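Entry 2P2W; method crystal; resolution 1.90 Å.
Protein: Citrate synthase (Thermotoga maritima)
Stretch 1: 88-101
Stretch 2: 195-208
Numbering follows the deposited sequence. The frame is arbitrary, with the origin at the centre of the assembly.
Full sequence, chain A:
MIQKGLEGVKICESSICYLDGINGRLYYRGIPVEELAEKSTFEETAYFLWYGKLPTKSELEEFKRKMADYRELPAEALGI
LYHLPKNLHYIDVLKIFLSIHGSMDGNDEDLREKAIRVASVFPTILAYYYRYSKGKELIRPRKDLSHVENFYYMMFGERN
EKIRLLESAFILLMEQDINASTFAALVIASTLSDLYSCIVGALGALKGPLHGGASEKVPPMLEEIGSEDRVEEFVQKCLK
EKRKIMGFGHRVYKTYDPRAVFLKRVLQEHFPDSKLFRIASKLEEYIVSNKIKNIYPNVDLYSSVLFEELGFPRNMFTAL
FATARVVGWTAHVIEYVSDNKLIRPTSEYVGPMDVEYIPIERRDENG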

ATOM      1  N   LEU A  88     -14.663  10.595   8.703  1.00 22.87           N
ATOM      2  CA  LEU A  88     -13.546   9.805   8.197  1.00 22.96           C
ATOM      3  C   LEU A  88     -12.211  10.508   8.428  1.00 21.49           C
ATOM      4  O   LEU A  88     -12.155  11.733   8.533  1.00 21.15           O
ATOM      5  N   HIS A  89     -11.140   9.724   8.513  1.00 20.48           N
ATOM      6  CA  HIS A  89      -9.800  10.278   8.676  1.00 20.67           C
ATOM      7  C   HIS A  89      -9.420  10.746   7.269  1.00 19.63           C
ATOM      8  O   HIS A  89      -9.718  10.066   6.281  1.00 18.38           O
ATOM      9  N   TYR A  90      -8.772  11.901   7.166  1.00 19.19           N
ATOM     10  CA  TYR A  90      -8.406  12.437   5.854  1.00 18.72           C
ATOM     11  C   TYR A  90      -7.533  11.544   4.971  1.00 19.89           C
ATOM     12  O   TYR A  90      -7.674  11.568   3.747  1.00 20.19           O
ATOM     13  N   ILE A  91      -6.642  10.757   5.565  1.00 19.59           N
ATOM     14  CA  ILE A  91      -5.811   9.860   4.763  1.00 19.64           C
ATOM     15  C   ILE A  91      -6.727   8.860   4.048  1.00 20.33           C
ATOM     16  O   ILE A  91      -6.508   8.525   2.877  1.00 18.47           O
ATOM     17  N   ASP A  92      -7.754   8.387   4.753  1.00 20.27           N
ATOM     18  CA  ASP A  92      -8.694   7.434   4.167  1.00 21.55           C
ATOM     19  C   ASP A  92      -9.519   8.091   3.066  1.00 21.53           C
ATOM     20  O   ASP A  92      -9.846   7.457   2.061  1.00 21.80           O
ATOM     21  N   VAL A  93      -9.853   9.362   3.263  1.00 19.90           N
ATOM     22  CA  VAL A  93     -10.619  10.113   2.275  1.00 20.44           C
ATOM     23  C   VAL A  93      -9.823  10.145   0.971  1.00 19.84           C
ATOM     24  O   VAL A  93     -10.376   9.933  -0.115  1.00 20.15           O
ATOM     25  N   LEU A  94      -8.522  10.402   1.086  1.00 19.73           N
ATOM     26  CA  LEU A  94      -7.643  10.434  -0.080  1.00 19.79           C
ATOM     27  C   LEU A  94      -7.644   9.078  -0.794  1.00 20.82           C
ATOM     28  O   LEU A  94      -7.712   9.020  -2.020  1.00 20.69           O
ATOM     29  N   LYS A  95      -7.571   7.991  -0.026  1.00 20.58           N
ATOM     30  CA  LYS A  95      -7.572   6.648  -0.610  1.00 20.17           C
ATOM     31  C   LYS A  95      -8.806   6.443  -1.476  1.00 19.88           C
ATOM     32  O   LYS A  95      -8.723   5.977  -2.617  1.00 19.96           O
ATOM     33  N   ILE A  96      -9.959   6.781  -0.905  1.00 20.38           N
ATOM     34  CA  ILE A  96     -11.234   6.638  -1.597  1.00 19.57           C
ATOM     35  C   ILE A  96     -11.252   7.343  -2.945  1.00 19.28           C
ATOM     36  O   ILE A  96     -11.538   6.733  -3.975  1.00 19.23           O
ATOM     37  N   PHE A  97     -10.947   8.634  -2.942  1.00 19.31           N
ATOM     38  CA  PHE A  97     -11.033   9.391  -4.187  1.00 20.52           C
ATOM     39  C   PHE A  97      -9.935   9.024  -5.208  1.00 21.59           C
ATOM     40  O   PHE A  97     -10.038   9.309  -6.392  1.00 22.84           O
ATOM     41  N   LEU A  98      -8.834   8.400  -4.729  1.00 21.63           N
ATOM     42  CA  LEU A  98      -7.803   7.974  -5.684  1.00 24.13           C
ATOM     43  C   LEU A  98      -8.127   6.607  -6.296  1.00 23.99           C
ATOM     44  O   LEU A  98      -7.465   6.122  -7.205  1.00 23.33           O
ATOM     45  N   SER A  99      -9.162   5.956  -5.720  1.00 24.79           N
ATOM     46  CA  SER A  99      -9.506   4.598  -6.145  1.00 26.81           C
ATOM     47  C   SER A  99     -10.772   4.549  -7.011  1.00 29.50           C
ATOM     48  O   SER A  99     -11.323   3.493  -7.290  1.00 28.12           O
ATOM     49  N   ILE A 100     -11.264   5.734  -7.409  1.00 32.09           N
ATOM     50  CA  ILE A 100     -12.407   5.742  -8.319  1.00 38.06           C
ATOM     51  C   ILE A 100     -11.968   6.019  -9.764  1.00 41.33           C
ATOM     52  O   ILE A 100     -12.080   7.119 -10.290  1.00 44.54           O
ATOM     53  N   HIS A 101     -11.418   4.952 -10.390  1.00 45.41           N
ATOM     54  CA  HIS A 101     -10.893   5.057 -11.749  1.00 48.26           C
ATOM     55  C   HIS A 101     -10.016   6.294 -11.929  1.00 48.53           C
ATOM     56  O   HIS A 101      -8.810   6.271 -11.718  1.00 49.95           O
ATOM     57  N   LEU A 195      -0.185   3.877 -10.820  1.00 16.61           N
ATOM     58  CA  LEU A 195       0.296   4.928  -9.930  1.00 17.63           C
ATOM     59  C   LEU A 195      -0.618   5.182  -8.726  1.00 18.66           C
ATOM     60  O   LEU A 195      -0.137   5.461  -7.625  1.00 17.95           O
ATOM     61  N   TYR A 196      -1.929   5.083  -8.922  1.00 17.66           N
ATOM     62  CA  TYR A 196      -2.858   5.314  -7.816  1.00 19.19           C
ATOM     63  C   TYR A 196      -2.667   4.261  -6.729  1.00 18.69           C
ATOM     64  O   TYR A 196      -2.674   4.579  -5.538  1.00 17.94           O
ATOM     65  N   SER A 197      -2.485   3.011  -7.145  1.00 18.05           N
ATOM     66  CA  SER A 197      -2.270   1.926  -6.199  1.00 17.60           C
ATOM     67  C   SER A 197      -1.006   2.175  -5.380  1.00 17.96           C
ATOM     68  O   SER A 197      -0.990   1.950  -4.166  1.00 17.12           O
ATOM     69  N   CYS A 198       0.056   2.632  -6.040  1.00 17.30           N
ATOM     70  CA  CYS A 198       1.305   2.914  -5.341  1.00 17.29           C
ATOM     71  C   CYS A 198       1.060   3.985  -4.278  1.00 17.20           C
ATOM     72  O   CYS A 198       1.484   3.847  -3.130  1.00 16.56           O
ATOM     73  N   ILE A 199       0.365   5.050  -4.668  1.00 17.46           N
ATOM     74  CA  ILE A 199       0.073   6.153  -3.759  1.00 17.44           C
ATOM     75  C   ILE A 199      -0.804   5.738  -2.574  1.00 18.33           C
ATOM     76  O   ILE A 199      -0.535   6.121  -1.431  1.00 18.44           O
ATOM     77  N   VAL A 200      -1.844   4.953  -2.838  1.00 18.68           N
ATOM     78  CA  VAL A 200      -2.737   4.505  -1.777  1.00 19.42           C
ATOM     79  C   VAL A 200      -1.998   3.664  -0.735  1.00 19.08           C
ATOM     80  O   VAL A 200      -2.315   3.720   0.454  1.00 18.84           O
ATOM     81  N   GLY A 201      -1.013   2.887  -1.176  1.00 18.05           N
ATOM     82  CA  GLY A 201      -0.237   2.095  -0.239  1.00 17.97           C
ATOM     83  C   GLY A 201       0.664   3.019   0.571  1.00 18.37           C
ATOM     84  O   GLY A 201       0.812   2.857   1.785  1.00 19.25           O
ATOM     85  N   ALA A 202       1.265   3.994  -0.104  1.00 16.98           N
ATOM     86  CA  ALA A 202       2.144   4.958   0.561  1.00 17.87           C
ATOM     87  C   ALA A 202       1.357   5.721   1.632  1.00 17.98           C
ATOM     88  O   ALA A 202       1.852   5.965   2.734  1.00 18.52           O
ATOM     89  N   LEU A 203       0.127   6.093   1.299  1.00 17.13           N
ATOM     90  CA  LEU A 203      -0.733   6.808   2.236  1.00 16.88           C
ATOM     91  C   LEU A 203      -0.932   5.972   3.496  1.00 16.61           C
ATOM     92  O   LEU A 203      -0.867   6.488   4.610  1.00 17.72           O
ATOM     93  N   GLY A 204      -1.177   4.679   3.309  1.00 15.87           N
ATOM     94  CA  GLY A 204      -1.383   3.787   4.438  1.00 16.53           C
ATOM     95  C   GLY A 204      -0.186   3.756   5.370  1.00 18.04           C
ATOM     96  O   GLY A 204      -0.339   3.736   6.591  1.00 17.52           O
ATOM     97  N   ALA A 205       1.011   3.749   4.791  1.00 16.87           N
ATOM     98  CA  ALA A 205       2.240   3.729   5.576  1.00 17.37           C
ATOM     99  C   ALA A 205       2.485   5.067   6.274  1.00 17.68           C
ATOM    100  O   ALA A 205       2.880   5.109   7.441  1.00 18.08           O
ATOM    101  N   LEU A 206       2.248   6.161   5.558  1.00 17.03           N
ATOM    102  CA  LEU A 206       2.466   7.489   6.127  1.00 17.16           C
ATOM    103  C   LEU A 206       1.568   7.711   7.343  1.00 17.29           C
ATOM    104  O   LEU A 206       1.941   8.405   8.290  1.00 17.06           O
ATOM    105  N   LYS A 207       0.390   7.093   7.304  1.00 18.55           N
ATOM    106  CA  LYS A 207      -0.609   7.198   8.363  1.00 18.93           C
ATOM    107  C   LYS A 207      -0.164   6.632   9.713  1.00 18.62           C
ATOM    108  O   LYS A 207      -0.629   7.084  10.764  1.00 17.14           O
ATOM    109  N   GLY A 208       0.731   5.648   9.685  1.00 18.40           N
ATOM    110  CA  GLY A 208       1.204   5.025  10.914  1.00 17.64           C
ATOM    111  C   GLY A 208       1.865   5.959  11.916  1.00 17.94           C
ATOM    112  O   GLY A 208       2.568   6.895  11.526  1.00 17.86           O
TER

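Antiparallel helices often bury charge beside their apolar seam, provided that each polar atom finds a partner, and citrate synthase from Thermotoga maritima offers a compact example. Helices 90-98 and 195-207 run at 170°, their axes 9.7 Å apart. Leu203 (m, t) points toward the first helix as a knob among Ile91, Leu94, Lys95 and Leu98. Leu98 (m, t) continues the apolar seam, its CD1 lying 3.5 Å from Ile199 CG2 and its CB 4.0 Å from Val200 CG2.

The charges gather on Asp92. Its CA-to-CB bond points away, yet the m rotamer brings the carboxylate back, where OD1 accepts from Lys95 NZ at 2.9 Å in a salt bridge within the helix. Lys207, all t and fully extended, reaches across to the same carboxylate; its NZ makes weak hydrogen bonds to Asp92 OD1 (3.2 Å) and Asp92 OD2 (3.1 Å), again within a salt bridge. The shared anion offsets the closeness of two ammonium groups, Lys95 NZ and Lys207 NZ, only 4.6 Å apart; both also bond elsewhere in the structure.

On its way, Lys207 lays CE over one face of the His89 ring. That ring's ND1 caps the helix, accepting from Ile91 N at 3.0 Å, while NE2 is satisfied elsewhere. Ser99 OG donates to Lys95 O at 2.8 Å.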

ATOM      1  CB  LEU A  88     -13.712   9.551   6.695  1.00 24.02           C
ATOM      2  CG  LEU A  88     -14.963   8.812   6.224  1.00 25.65           C
ATOM      3  CD1 LEU A  88     -15.003   8.800   4.698  1.00 25.47           C
ATOM      4  CD2 LEU A  88     -14.957   7.395   6.779  1.00 25.90           C
ATOM      5  CB  HIS A  89      -8.834   9.195   9.172  1.00 21.75           C
ATOM      6  CG  HIS A  89      -7.456   9.700   9.487  1.00 24.29           C
ATOM      7  ND1 HIS A  89      -6.523   9.979   8.511  1.00 22.72           N
ATOM      8  CD2 HIS A  89      -6.852   9.966  10.672  1.00 23.97           C
ATOM      9  CE1 HIS A  89      -5.402  10.390   9.080  1.00 25.03           C
ATOM     10  NE2 HIS A  89      -5.576  10.391  10.390  1.00 24.67           N
ATOM     11  CB  TYR A  90      -7.783  13.825   6.024  1.00 19.01           C
ATOM     12  CG  TYR A  90      -8.826  14.872   6.337  1.00 20.27           C
ATOM     13  CD1 TYR A  90      -9.535  15.502   5.314  1.00 22.23           C
ATOM     14  CD2 TYR A  90      -9.162  15.180   7.658  1.00 22.05           C
ATOM     15  CE1 TYR A  90     -10.555  16.411   5.593  1.00 21.86           C
ATOM     16  CE2 TYR A  90     -10.184  16.086   7.949  1.00 21.95           C
ATOM     17  CZ  TYR A  90     -10.875  16.696   6.909  1.00 22.28           C
ATOM     18  OH  TYR A  90     -11.896  17.579   7.182  1.00 21.61           O
ATOM     19  CB  ILE A  91      -4.790   9.078   5.636  1.00 19.63           C
ATOM     20  CG1 ILE A  91      -3.648  10.003   6.079  1.00 18.76           C
ATOM     21  CG2 ILE A  91      -4.232   7.882   4.853  1.00 20.10           C
ATOM     22  CD1 ILE A  91      -2.753  10.505   4.944  1.00 18.82           C
ATOM     23  CB  ASP A  92      -9.619   6.852   5.241  1.00 22.08           C
ATOM     24  CG  ASP A  92      -8.890   5.908   6.183  1.00 25.42           C
ATOM     25  OD1 ASP A  92      -7.816   5.404   5.796  1.00 25.18           O
ATOM     26  OD2 ASP A  92      -9.392   5.662   7.298  1.00 26.79           O
ATOM     27  CB  VAL A  93     -10.881  11.559   2.767  1.00 20.28           C
ATOM     28  CG1 VAL A  93     -11.493  12.394   1.652  1.00 21.15           C
ATOM     29  CG2 VAL A  93     -11.819  11.525   3.970  1.00 22.31           C
ATOM     30  CB  LEU A  94      -6.215  10.801   0.337  1.00 19.59           C
ATOM     31  CG  LEU A  94      -5.960  12.275   0.680  1.00 19.81           C
ATOM     32  CD1 LEU A  94      -4.579  12.440   1.304  1.00 17.89           C
ATOM     33  CD2 LEU A  94      -6.085  13.111  -0.581  1.00 19.01           C
ATOM     34  CB  LYS A  95      -7.585   5.574   0.478  1.00 20.61           C
ATOM     35  CG  LYS A  95      -6.309   5.416   1.277  1.00 21.23           C
ATOM     36  CD  LYS A  95      -6.562   4.371   2.345  1.00 24.68           C
ATOM     37  CE  LYS A  95      -5.542   4.426   3.460  1.00 25.86           C
ATOM     38  NZ  LYS A  95      -5.965   3.521   4.565  1.00 26.34           N
ATOM     39  CB  ILE A  96     -12.392   7.202  -0.746  1.00 19.81           C
ATOM     40  CG1 ILE A  96     -12.548   6.380   0.536  1.00 18.84           C
ATOM     41  CG2 ILE A  96     -13.686   7.195  -1.559  1.00 21.77           C
ATOM     42  CD1 ILE A  96     -13.519   6.990   1.546  1.00 19.26           C
ATOM     43  CB  PHE A  97     -11.016  10.891  -3.859  1.00 19.61           C
ATOM     44  CG  PHE A  97     -12.360  11.312  -3.323  1.00 19.85           C
ATOM     45  CD1 PHE A  97     -13.450  11.402  -4.182  1.00 21.20           C
ATOM     46  CD2 PHE A  97     -12.523  11.558  -1.968  1.00 18.93           C
ATOM     47  CE1 PHE A  97     -14.705  11.729  -3.680  1.00 22.30           C
ATOM     48  CE2 PHE A  97     -13.782  11.884  -1.471  1.00 20.80           C
ATOM     49  CZ  PHE A  97     -14.880  11.965  -2.319  1.00 21.64           C
ATOM     50  CB  LEU A  98      -6.452   7.877  -4.964  1.00 25.21           C
ATOM     51  CG  LEU A  98      -5.880   9.220  -4.502  1.00 29.39           C
ATOM     52  CD1 LEU A  98      -4.424   9.097  -4.064  1.00 30.43           C
ATOM     53  CD2 LEU A  98      -5.905  10.310  -5.575  1.00 30.54           C
ATOM     54  CB  SER A  99      -9.716   3.747  -4.891  1.00 24.99           C
ATOM     55  OG  SER A  99      -8.485   3.652  -4.174  1.00 24.66           O
ATOM     56  CB  ILE A 100     -13.420   6.785  -7.838  1.00 38.50           C
ATOM     57  CG1 ILE A 100     -13.929   6.398  -6.446  1.00 37.86           C
ATOM     58  CG2 ILE A 100     -14.636   6.810  -8.783  1.00 39.25           C
ATOM     59  CD1 ILE A 100     -14.487   7.591  -5.668  1.00 41.27           C
ATOM     60  CB  HIS A 101     -12.066   5.088 -12.730  1.00 50.24           C
ATOM     61  CG  HIS A 101     -11.697   4.311 -13.967  1.00 53.96           C
ATOM     62  ND1 HIS A 101     -12.599   3.914 -14.901  1.00 55.20           N
ATOM     63  CD2 HIS A 101     -10.426   3.892 -14.371  1.00 54.96           C
ATOM     64  CE1 HIS A 101     -11.881   3.278 -15.849  1.00 55.93           C
ATOM     65  NE2 HIS A 101     -10.579   3.251 -15.557  1.00 56.10           N
ATOM     66  CB  LEU A 195       0.494   6.233 -10.713  1.00 19.14           C
ATOM     67  CG  LEU A 195       1.194   7.380  -9.971  1.00 19.10           C
ATOM     68  CD1 LEU A 195       2.599   6.956  -9.561  1.00 20.11           C
ATOM     69  CD2 LEU A 195       1.267   8.595 -10.878  1.00 20.28           C
ATOM     70  CB  TYR A 196      -4.300   5.301  -8.323  1.00 20.93           C
ATOM     71  CG  TYR A 196      -4.500   6.235  -9.489  1.00 25.88           C
ATOM     72  CD1 TYR A 196      -4.271   7.607  -9.353  1.00 27.40           C
ATOM     73  CD2 TYR A 196      -4.864   5.745 -10.741  1.00 27.38           C
ATOM     74  CE1 TYR A 196      -4.396   8.468 -10.443  1.00 30.39           C
ATOM     75  CE2 TYR A 196      -4.992   6.597 -11.837  1.00 30.37           C
ATOM     76  CZ  TYR A 196      -4.756   7.955 -11.682  1.00 32.24           C
ATOM     77  OH  TYR A 196      -4.865   8.793 -12.770  1.00 35.79           O
ATOM     78  CB  SER A 197      -2.159   0.587  -6.930  1.00 17.00           C
ATOM     79  OG  SER A 197      -3.408   0.199  -7.475  1.00 16.50           O
ATOM     80  CB  CYS A 198       2.372   3.413  -6.321  1.00 18.41           C
ATOM     81  SG  CYS A 198       2.763   2.266  -7.662  1.00 18.82           S
ATOM     82  CB  ILE A 199      -0.591   7.322  -4.529  1.00 18.56           C
ATOM     83  CG1 ILE A 199       0.382   7.836  -5.597  1.00 18.78           C
ATOM     84  CG2 ILE A 199      -0.976   8.449  -3.564  1.00 17.68           C
ATOM     85  CD1 ILE A 199      -0.207   8.882  -6.547  1.00 18.09           C
ATOM     86  CB  VAL A 200      -3.932   3.727  -2.366  1.00 20.86           C
ATOM     87  CG1 VAL A 200      -4.731   3.056  -1.263  1.00 24.60           C
ATOM     88  CG2 VAL A 200      -4.823   4.696  -3.131  1.00 22.60           C
ATOM     89  CB  ALA A 202       2.722   5.931  -0.461  1.00 17.44           C
ATOM     90  CB  LEU A 203      -2.091   7.103   1.587  1.00 16.76           C
ATOM     91  CG  LEU A 203      -2.085   8.183   0.496  1.00 17.93           C
ATOM     92  CD1 LEU A 203      -3.407   8.171  -0.260  1.00 18.48           C
ATOM     93  CD2 LEU A 203      -1.840   9.547   1.139  1.00 17.45           C
ATOM     94  CB  ALA A 205       3.423   3.396   4.680  1.00 17.60           C
ATOM     95  CB  LEU A 206       2.195   8.566   5.072  1.00 17.60           C
ATOM     96  CG  LEU A 206       2.633   9.984   5.447  1.00 16.33           C
ATOM     97  CD1 LEU A 206       4.147  10.031   5.511  1.00 15.87           C
ATOM     98  CD2 LEU A 206       2.116  10.989   4.419  1.00 16.77           C
ATOM     99  CB  LYS A 207      -1.892   6.494   7.903  1.00 20.53           C
ATOM    100  CG  LYS A 207      -3.093   6.671   8.820  1.00 22.17           C
ATOM    101  CD  LYS A 207      -4.313   5.966   8.245  1.00 24.47           C
ATOM    102  CE  LYS A 207      -5.556   6.226   9.077  1.00 27.17           C
ATOM    103  NZ  LYS A 207      -6.631   5.249   8.745  1.00 32.16           N
TER